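Local coordinates for guanine nucleotide exchange protein (Legionella pneumophila, PDB 1XSZ) that probably acts as a guanine nucleotide exchange factor for ADP-ribosylation factor, its C-terminal domain forming a cap over the active site of the Sec7 domain, at residues F100-E105 with D110-S115; E105-D110 with T246-K251; D222-S227 with G262-T267. All coordinates share one frame; numbering follows the deposited sequence.

The three contacts run from the Sec7 domain into the domain that caps it. Interaction 1 closes first along the chain and folds the loop after helix 89-98 onto helix 106-123. Interaction 2, centred about 11 Å from interaction 1, shares Glu-105 and Asp-110 with it and ties the start of the same helix to the edge strand 243-248 and the loop after it. Interaction 3, centred about 12 Å from interaction 2, packs the end of helix 216-224 on strand 260-268; its segments flank 246-251 in sequence. Strands 243-248 and 260-268 are neighbours in one sheet, pairing Asp-248 with Thr-263 and Thr-246 with Thr-265. Buried Sec7 core, polar domain interface and buried cap core thus follow one another.

Interaction 1 of 3, residues F100-E105 with D110-S115; sequences FKLPGE and DRLVQS
Leu-112 reaches from helix 106-123 into a pocket made by Phe-100, Leu-102 and Pro-103 of the preceding loop. Its CB points at the loop, and CB and CG act as a stalk that lifts the two methyls to their partners. CD1 lies anti to CA (chi2 -178°), which carries it to the far end of an extended chain. There it stands over one face of the Phe-100 ring, 4.2 Å from CD1 to the ring centroid and only 8° off the ring normal, a CH-pi contact. The same methyl meets the CD corner of the Pro-103 ring, 3.7 Å away, although the proline is modelled in two conformers and this distance holds for one of them. CD1 also touches Leu-102 CD2 at 4.0 Å. The loop and the first turns of the helix spell out the sequence motif 1 of Sec7 domains, the stretch that in relatives carries the glutamic finger. Leucine suits the place because its fork sends CD1 to all three loop residues and leaves CD2 for the outer part of the aromatic ring: Leu-112 CD2 lies 3.9 Å from Phe-100 CE2 and about as far from CZ, as the two side chains slide past each other in opposite directions. Phe-100 is flat and broad enough to receive both methyls; it also makes an edge-to-face contact with Phe-96 and packs on Leu-64 of helix 57-64. Proline and leucine add apolar surface without a polar atom to satisfy in the side chain, while the backbone of Leu-102 is hydrogen-bonded to Asn-197 and Val-199.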
loop_
_atom_site.group_PDB
_atom_site.type_symbol
_atom_site.label_atom_id
_atom_site.label_comp_id
_atom_site.label_asym_id
_atom_site.label_seq_id
_atom_site.Cartn_x
_atom_site.Cartn_y
_atom_site.Cartn_z
ATOM N N PHE A 100 2.762 -9.782 7.757
ATOM C CA PHE A 100 2.758 -9.502 6.325
ATOM C C PHE A 100 4.088 -9.216 5.662
ATOM O O PHE A 100 5.088 -8.923 6.312
ATOM C CB PHE A 100 1.919 -8.250 6.027
ATOM C CG PHE A 100 0.558 -8.236 6.654
ATOM C CD1 PHE A 100 0.369 -7.782 7.959
ATOM C CD2 PHE A 100 -0.548 -8.640 5.922
ATOM C CE1 PHE A 100 -0.911 -7.735 8.518
ATOM C CE2 PHE A 100 -1.827 -8.598 6.468
ATOM C CZ PHE A 100 -2.010 -8.144 7.772
ATOM N N LYS A 101 4.066 -9.322 4.336
ATOM C CA LYS A 101 5.177 -8.868 3.517
ATOM C C LYS A 101 4.420 -7.575 3.203
ATOM O O LYS A 101 3.519 -7.523 2.351
ATOM C CB LYS A 101 5.383 -9.736 2.274
ATOM C CG LYS A 101 6.219 -10.974 2.580
ATOM C CD LYS A 101 6.837 -11.584 1.334
ATOM C CE LYS A 101 7.758 -12.743 1.688
ATOM N NZ LYS A 101 8.419 -13.297 0.476
ATOM N N LEU A 102 4.741 -6.547 3.974
ATOM C CA LEU A 102 4.046 -5.274 3.892
ATOM C C LEU A 102 4.132 -4.534 2.580
ATOM O O LEU A 102 5.200 -4.446 1.973
ATOM C CB LEU A 102 4.543 -4.354 5.008
ATOM C CG LEU A 102 4.263 -4.811 6.447
ATOM C CD1 LEU A 102 5.173 -4.069 7.413
ATOM C CD2 LEU A 102 2.797 -4.594 6.781
ATOM N N PRO A 103 2.995 -4.015 2.098
ATOM C CA PRO A 103 3.035 -3.276 0.836
ATOM C C PRO A 103 3.912 -2.038 1.026
ATOM O O PRO A 103 4.055 -1.534 2.141
ATOM C CB PRO A 103 1.569 -2.922 0.593
ATOM C CG PRO A 103 0.974 -2.908 1.979
ATOM C CD PRO A 103 1.622 -4.098 2.625
ATOM N N GLY A 104 4.510 -1.557 -0.060
ATOM C CA GLY A 104 5.359 -0.383 0.026
ATOM C C GLY A 104 4.620 0.858 -0.437
ATOM O O GLY A 104 5.237 1.843 -0.837
ATOM N N GLU A 105 3.293 0.805 -0.372
ATOM C CA GLU A 105 2.432 1.908 -0.791
ATOM C C GLU A 105 1.663 2.425 0.416
ATOM O O GLU A 105 1.049 1.651 1.148
ATOM C CB GLU A 105 1.463 1.421 -1.861
ATOM C CG GLU A 105 2.164 0.890 -3.107
ATOM C CD GLU A 105 1.236 0.077 -3.973
ATOM O OE1 GLU A 105 0.316 0.658 -4.578
ATOM O OE2 GLU A 105 1.417 -1.157 -4.037
ATOM N N ASP A 110 -1.860 1.965 5.249
ATOM C CA ASP A 110 -2.879 2.607 6.064
ATOM C C ASP A 110 -4.062 1.668 6.306
ATOM O O ASP A 110 -4.515 1.513 7.446
ATOM C CB ASP A 110 -3.334 3.904 5.377
ATOM C CG ASP A 110 -4.074 4.842 6.309
ATOM O OD1 ASP A 110 -4.025 4.639 7.539
ATOM O OD2 ASP A 110 -4.690 5.800 5.798
ATOM N N ARG A 111 -4.561 1.035 5.250
ATOM C CA ARG A 111 -5.693 0.129 5.414
ATOM C C ARG A 111 -5.368 -1.014 6.366
ATOM O O ARG A 111 -6.216 -1.430 7.157
ATOM C CB ARG A 111 -6.145 -0.428 4.062
ATOM C CG ARG A 111 -6.552 0.648 3.078
ATOM C CD ARG A 111 -7.471 0.112 1.990
ATOM N NE ARG A 111 -7.720 1.123 0.969
ATOM C CZ ARG A 111 -6.888 1.397 -0.029
ATOM N NH1 ARG A 111 -5.749 0.729 -0.155
ATOM N NH2 ARG A 111 -7.185 2.355 -0.896
ATOM N N LEU A 112 -4.143 -1.524 6.304
ATOM C CA LEU A 112 -3.759 -2.620 7.187
ATOM C C LEU A 112 -3.765 -2.129 8.638
ATOM O O LEU A 112 -4.309 -2.792 9.525
ATOM C CB LEU A 112 -2.377 -3.166 6.814
ATOM C CG LEU A 112 -2.297 -3.928 5.487
ATOM C CD1 LEU A 112 -0.876 -4.433 5.296
ATOM C CD2 LEU A 112 -3.287 -5.094 5.472
ATOM N N VAL A 113 -3.177 -0.963 8.882
ATOM C CA VAL A 113 -3.140 -0.402 10.230
ATOM C C VAL A 113 -4.561 -0.158 10.758
ATOM O O VAL A 113 -4.844 -0.396 11.935
ATOM C CB VAL A 113 -2.313 0.911 10.250
ATOM C CG1 VAL A 113 -2.379 1.571 11.627
ATOM C CG2 VAL A 113 -0.861 0.598 9.896
ATOM N N GLN A 114 -5.458 0.294 9.892
ATOM C CA GLN A 114 -6.845 0.531 10.301
ATOM C C GLN A 114 -7.530 -0.782 10.681
ATOM O O GLN A 114 -8.362 -0.820 11.589
ATOM C CB GLN A 114 -7.622 1.207 9.170
ATOM C CG GLN A 114 -7.234 2.656 8.936
ATOM C CD GLN A 114 -7.941 3.258 7.741
ATOM O OE1 GLN A 114 -9.168 3.211 7.641
ATOM N NE2 GLN A 114 -7.169 3.831 6.827
ATOM N N SER A 115 -7.193 -1.860 9.982
ATOM C CA SER A 115 -7.789 -3.161 10.283
ATOM C C SER A 115 -7.358 -3.604 11.680
ATOM O O SER A 115 -8.178 -4.060 12.488
ATOM C CB SER A 115 -7.346 -4.194 9.247
ATOM O OG SER A 115 -7.957 -5.448 9.496
#

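Interaction 2 of 3, residues E105-D110 with T246-K251; sequences EAQKID and TVDQPK
Lys-251 and Asp-110 form a salt bridge between the two domains. NZ of Lys-251 donates to OD2 of Asp-110 across 2.8 Å, arriving on the syn lone pair of that oxygen. The lysine is extended throughout beyond CG and crosses the aspartate at about a right angle, and its CE also lies 3.4 Å from Asp-110 OD2. A long, flexible cation suits this edge position, because it can span the gap while its backbone stays at the N-cap of helix 252-258. Asp-110 has its CG anti to the backbone N (chi1 -163°), which swings the short carboxylate towards Lys-251. Its other oxygen, OD1, accepts from Tyr-135 OH, and the same hydroxyl is hydrogen-bonded to Lys-251 NZ. The tyrosine thus holds acid and base in place.

One turn earlier, Gln-107 stretches out to strand 243-248. Its OE1 stands 3.5 Å from OD2 of Asp-248, amide and carboxylate planes 48° apart; as two oxygens, they are neighbours and not a bonded pair. A water lies 3.0 Å from Gln-107 OE1 and 3.2 Å from the backbone O of Gln-249 and can donate to either. Tyr-260 OH adds a weak bond to Gln-107 OE1.

Further out, Lys-108 NZ bonds to Glu-105 OE2 at 2.8 Å, 33° out of the carboxylate plane, and makes a second salt bridge with Asp-62. Glu-105 OE1 accepts from Gln-278 and Gln-299, side chains of the capping sheet. A salt bridge, amides and a water thus dock the start of a Sec7 helix on the capping domain. Glu-105 is probably the glutamic finger of Sec7 motif 1, and its capture by the two glutamines is consistent with a cap that occludes the active site.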
loop_
_atom_site.group_PDB
_atom_site.type_symbol
_atom_site.label_atom_id
_atom_site.label_comp_id
_atom_site.label_asym_id
_atom_site.label_seq_id
_atom_site.Cartn_x
_atom_site.Cartn_y
_atom_site.Cartn_z
ATOM N N GLU A 105 3.293 0.805 -0.372
ATOM C CA GLU A 105 2.432 1.908 -0.791
ATOM C C GLU A 105 1.663 2.425 0.416
ATOM O O GLU A 105 1.049 1.651 1.148
ATOM C CB GLU A 105 1.463 1.421 -1.861
ATOM C CG GLU A 105 2.164 0.890 -3.107
ATOM C CD GLU A 105 1.236 0.077 -3.973
ATOM O OE1 GLU A 105 0.316 0.658 -4.578
ATOM O OE2 GLU A 105 1.417 -1.157 -4.037
ATOM N N ALA A 106 1.676 3.741 0.590
ATOM C CA ALA A 106 1.039 4.395 1.725
ATOM C C ALA A 106 -0.414 4.043 2.019
ATOM O O ALA A 106 -0.753 3.722 3.163
ATOM C CB ALA A 106 1.178 5.903 1.585
ATOM N N GLN A 107 -1.284 4.109 1.019
ATOM C CA GLN A 107 -2.688 3.820 1.281
ATOM C C GLN A 107 -2.940 2.375 1.681
ATOM O O GLN A 107 -3.849 2.099 2.467
ATOM C CB GLN A 107 -3.552 4.211 0.082
ATOM C CG GLN A 107 -3.583 5.720 -0.159
ATOM C CD GLN A 107 -4.618 6.140 -1.184
ATOM O OE1 GLN A 107 -4.763 7.327 -1.482
ATOM N NE2 GLN A 107 -5.347 5.173 -1.729
ATOM N N LYS A 108 -2.135 1.456 1.157
ATOM C CA LYS A 108 -2.291 0.047 1.495
ATOM C C LYS A 108 -1.827 -0.195 2.928
ATOM O O LYS A 108 -2.475 -0.922 3.688
ATOM C CB LYS A 108 -1.507 -0.819 0.507
ATOM C CG LYS A 108 -2.143 -0.844 -0.869
ATOM C CD LYS A 108 -1.324 -1.661 -1.857
ATOM C CE LYS A 108 -2.015 -1.715 -3.205
ATOM N NZ LYS A 108 -1.132 -2.344 -4.233
ATOM N N ILE A 109 -0.707 0.409 3.300
ATOM C CA ILE A 109 -0.204 0.289 4.663
ATOM C C ILE A 109 -1.275 0.830 5.615
ATOM O O ILE A 109 -1.576 0.226 6.645
ATOM C CB ILE A 109 1.090 1.112 4.837
ATOM C CG1 ILE A 109 2.227 0.442 4.068
ATOM C CG2 ILE A 109 1.455 1.240 6.320
ATOM C CD1 ILE A 109 3.440 1.329 3.881
ATOM N N ASP A 110 -1.860 1.965 5.249
ATOM C CA ASP A 110 -2.879 2.607 6.064
ATOM C C ASP A 110 -4.062 1.668 6.306
ATOM O O ASP A 110 -4.515 1.513 7.446
ATOM C CB ASP A 110 -3.334 3.904 5.377
ATOM C CG ASP A 110 -4.074 4.842 6.309
ATOM O OD1 ASP A 110 -4.025 4.639 7.539
ATOM O OD2 ASP A 110 -4.690 5.800 5.798
ATOM N N THR A 246 -8.077 13.801 -10.016
ATOM C CA THR A 246 -8.428 14.100 -8.638
ATOM C C THR A 246 -7.144 13.770 -7.896
ATOM O O THR A 246 -6.405 12.866 -8.298
ATOM C CB THR A 246 -9.583 13.217 -8.101
ATOM O OG1 THR A 246 -9.239 11.832 -8.218
ATOM C CG2 THR A 246 -10.865 13.491 -8.871
ATOM N N VAL A 247 -6.857 14.518 -6.839
ATOM C CA VAL A 247 -5.646 14.291 -6.067
ATOM C C VAL A 247 -5.954 13.987 -4.613
ATOM O O VAL A 247 -6.668 14.739 -3.948
ATOM C CB VAL A 247 -4.710 15.518 -6.117
ATOM C CG1 VAL A 247 -3.474 15.267 -5.253
ATOM C CG2 VAL A 247 -4.307 15.809 -7.556
ATOM N N ASP A 248 -5.421 12.869 -4.133
ATOM C CA ASP A 248 -5.588 12.457 -2.745
ATOM C C ASP A 248 -4.382 12.982 -1.987
ATOM O O ASP A 248 -3.265 12.501 -2.183
ATOM C CB ASP A 248 -5.617 10.933 -2.626
ATOM C CG ASP A 248 -7.017 10.367 -2.676
ATOM O OD1 ASP A 248 -7.739 10.646 -3.653
ATOM O OD2 ASP A 248 -7.392 9.636 -1.736
ATOM N N GLN A 249 -4.594 13.976 -1.133
ATOM C CA GLN A 249 -3.495 14.527 -0.358
ATOM C C GLN A 249 -3.035 13.491 0.661
ATOM O O GLN A 249 -3.829 12.686 1.148
ATOM C CB GLN A 249 -3.932 15.810 0.350
ATOM C CG GLN A 249 -4.276 16.957 -0.597
ATOM C CD GLN A 249 -3.132 17.312 -1.530
ATOM O OE1 GLN A 249 -1.982 17.417 -1.109
ATOM N NE2 GLN A 249 -3.448 17.511 -2.806
ATOM N N PRO A 250 -1.741 13.497 0.994
ATOM C CA PRO A 250 -1.177 12.546 1.956
ATOM C C PRO A 250 -1.419 12.872 3.426
ATOM O O PRO A 250 -1.291 14.024 3.842
ATOM C CB PRO A 250 0.306 12.590 1.628
ATOM C CG PRO A 250 0.503 14.055 1.315
ATOM C CD PRO A 250 -0.680 14.337 0.408
ATOM N N LYS A 251 -1.772 11.857 4.210
ATOM C CA LYS A 251 -1.934 12.066 5.642
ATOM C C LYS A 251 -0.526 12.382 6.130
ATOM O O LYS A 251 0.457 11.807 5.644
ATOM C CB LYS A 251 -2.454 10.805 6.331
ATOM C CG LYS A 251 -3.899 10.485 6.010
ATOM C CD LYS A 251 -4.375 9.241 6.741
ATOM C CE LYS A 251 -5.815 8.923 6.381
ATOM N NZ LYS A 251 -6.295 7.691 7.051
HETATM O O HOH W 1 -3.806 9.821 -0.180
#

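Interaction 3 of 3, residues D222-S227 with G262-T267; sequences DSFLHS and GTITLT
Phe-224 and Leu-225, at the end of helix 216-224, close on Ile-264 of strand 260-268. Just before them, Asp-222 turns its CB away from the strand, yet its OD1 makes a salt bridge with Lys-261, next to Gly-262. Phe-224 directs its ring towards the sheet, swung away from its own backbone N (chi1 -172°). CD1 of the ring lies 3.7 Å from Ile-264 CD1, with CE1 beside CG2 of the same isoleucine, the two side chains crossing at a slant.

Leu-225 sends one methyl to the strand: its CD2 fits against Ile-264, 3.7 Å from CG1 and equally close to CD1. The branched isoleucine therefore offers one arm to the leucine and both to the ring. CD2 also comes to 4.5 Å from C of Gly-262. Glycine suits that position because, at its positive phi (121°), a CB would press on the carbonyl O of Lys-261.

His-226 carries the chain on to Ser-227, which ends a type I turn begun at Phe-224. Its OG donates to Phe-224 O at 2.7 Å, 19° out of the carbonyl plane, and its backbone N bonds to the same oxygen, a double grip that fixes the turn; OG also lies 3.6 Å above one face of the Phe-224 ring. Around this, Phe-224 packs on Thr-245, Val-230, Ile-232 and Val-235, and Leu-225 O accepts from Gln-249 NE2. Strand 260-268 runs between antiparallel strands 243-248 and 274-280; Ile-264 points to the helix end on one face of this sheet, while Thr-263 points away and meets Gln-107 of Sec7 helix 106-123 on the other.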
loop_
_atom_site.group_PDB
_atom_site.type_symbol
_atom_site.label_atom_id
_atom_site.label_comp_id
_atom_site.label_asym_id
_atom_site.label_seq_id
_atom_site.Cartn_x
_atom_site.Cartn_y
_atom_site.Cartn_z
ATOM N N ASP A 222 5.356 16.594 -9.636
ATOM C CA ASP A 222 5.474 16.985 -8.241
ATOM C C ASP A 222 4.690 18.271 -7.984
ATOM O O ASP A 222 3.952 18.373 -7.000
ATOM C CB ASP A 222 6.957 17.157 -7.889
ATOM C CG ASP A 222 7.190 17.342 -6.406
ATOM O OD1 ASP A 222 6.376 16.837 -5.605
ATOM O OD2 ASP A 222 8.198 17.983 -6.041
ATOM N N SER A 223 4.843 19.244 -8.878
ATOM C CA SER A 223 4.149 20.520 -8.748
ATOM C C SER A 223 2.641 20.357 -8.908
ATOM O O SER A 223 1.858 21.035 -8.241
ATOM C CB SER A 223 4.670 21.509 -9.793
ATOM O OG SER A 223 3.979 22.744 -9.716
ATOM N N PHE A 224 2.238 19.452 -9.793
ATOM C CA PHE A 224 0.827 19.199 -10.049
ATOM C C PHE A 224 0.061 18.795 -8.791
ATOM O O PHE A 224 -1.132 19.060 -8.673
ATOM C CB PHE A 224 0.686 18.121 -11.129
ATOM C CG PHE A 224 -0.723 17.915 -11.603
ATOM C CD1 PHE A 224 -1.576 17.033 -10.946
ATOM C CD2 PHE A 224 -1.205 18.615 -12.706
ATOM C CE1 PHE A 224 -2.885 16.850 -11.380
ATOM C CE2 PHE A 224 -2.511 18.440 -13.146
ATOM C CZ PHE A 224 -3.354 17.558 -12.486
ATOM N N LEU A 225 0.753 18.155 -7.852
ATOM C CA LEU A 225 0.126 17.714 -6.610
ATOM C C LEU A 225 -0.575 18.833 -5.844
ATOM O O LEU A 225 -1.600 18.604 -5.202
ATOM C CB LEU A 225 1.166 17.049 -5.707
ATOM C CG LEU A 225 1.664 15.690 -6.202
ATOM C CD1 LEU A 225 2.814 15.222 -5.337
ATOM C CD2 LEU A 225 0.524 14.688 -6.170
ATOM N N HIS A 226 -0.027 20.040 -5.906
ATOM C CA HIS A 226 -0.638 21.164 -5.204
ATOM C C HIS A 226 -1.159 22.223 -6.166
ATOM O O HIS A 226 -1.254 23.399 -5.814
ATOM C CB HIS A 226 0.359 21.796 -4.228
ATOM C CG HIS A 226 1.568 22.383 -4.885
ATOM N ND1 HIS A 226 2.532 21.612 -5.498
ATOM C CD2 HIS A 226 1.974 23.668 -5.018
ATOM C CE1 HIS A 226 3.480 22.397 -5.980
ATOM N NE2 HIS A 226 3.164 23.649 -5.701
ATOM N N SER A 227 -1.504 21.798 -7.377
ATOM C CA SER A 227 -2.019 22.712 -8.390
ATOM C C SER A 227 -3.541 22.746 -8.369
ATOM O O SER A 227 -4.188 21.880 -7.776
ATOM C CB SER A 227 -1.546 22.284 -9.781
ATOM O OG SER A 227 -2.181 21.078 -10.179
ATOM N N GLY A 262 1.182 11.906 -2.028
ATOM C CA GLY A 262 -0.154 11.836 -2.588
ATOM C C GLY A 262 -0.308 10.953 -3.813
ATOM O O GLY A 262 0.682 10.489 -4.397
ATOM N N THR A 263 -1.558 10.717 -4.194
ATOM C CA THR A 263 -1.896 9.906 -5.356
ATOM C C THR A 263 -2.814 10.688 -6.287
ATOM O O THR A 263 -3.801 11.283 -5.849
ATOM C CB THR A 263 -2.623 8.613 -4.950
ATOM O OG1 THR A 263 -1.769 7.836 -4.107
ATOM C CG2 THR A 263 -2.996 7.795 -6.181
ATOM N N ILE A 264 -2.475 10.690 -7.568
ATOM C CA ILE A 264 -3.278 11.371 -8.573
ATOM C C ILE A 264 -4.022 10.287 -9.334
ATOM O O ILE A 264 -3.418 9.300 -9.760
ATOM C CB ILE A 264 -2.393 12.144 -9.572
ATOM C CG1 ILE A 264 -1.507 13.139 -8.824
ATOM C CG2 ILE A 264 -3.270 12.855 -10.606
ATOM C CD1 ILE A 264 -0.406 13.737 -9.669
ATOM N N THR A 265 -5.330 10.446 -9.486
ATOM C CA THR A 265 -6.113 9.473 -10.229
ATOM C C THR A 265 -6.534 10.095 -11.554
ATOM O O THR A 265 -7.178 11.149 -11.584
ATOM C CB THR A 265 -7.368 9.022 -9.453
ATOM O OG1 THR A 265 -6.966 8.387 -8.232
ATOM C CG2 THR A 265 -8.178 8.032 -10.277
ATOM N N LEU A 266 -6.135 9.451 -12.645
ATOM C CA LEU A 266 -6.466 9.915 -13.989
ATOM C C LEU A 266 -7.621 9.096 -14.536
ATOM O O LEU A 266 -7.598 7.868 -14.493
ATOM C CB LEU A 266 -5.268 9.758 -14.929
ATOM C CG LEU A 266 -4.056 10.667 -14.733
ATOM C CD1 LEU A 266 -3.402 10.404 -13.389
ATOM C CD2 LEU A 266 -3.071 10.420 -15.855
ATOM N N THR A 267 -8.633 9.778 -15.056
ATOM C CA THR A 267 -9.782 9.091 -15.620
ATOM C C THR A 267 -10.149 9.724 -16.952
ATOM O O THR A 267 -10.344 10.936 -17.035
ATOM C CB THR A 267 -11.009 9.176 -14.687
ATOM O OG1 THR A 267 -10.668 8.667 -13.392
ATOM C CG2 THR A 267 -12.160 8.360 -15.253
#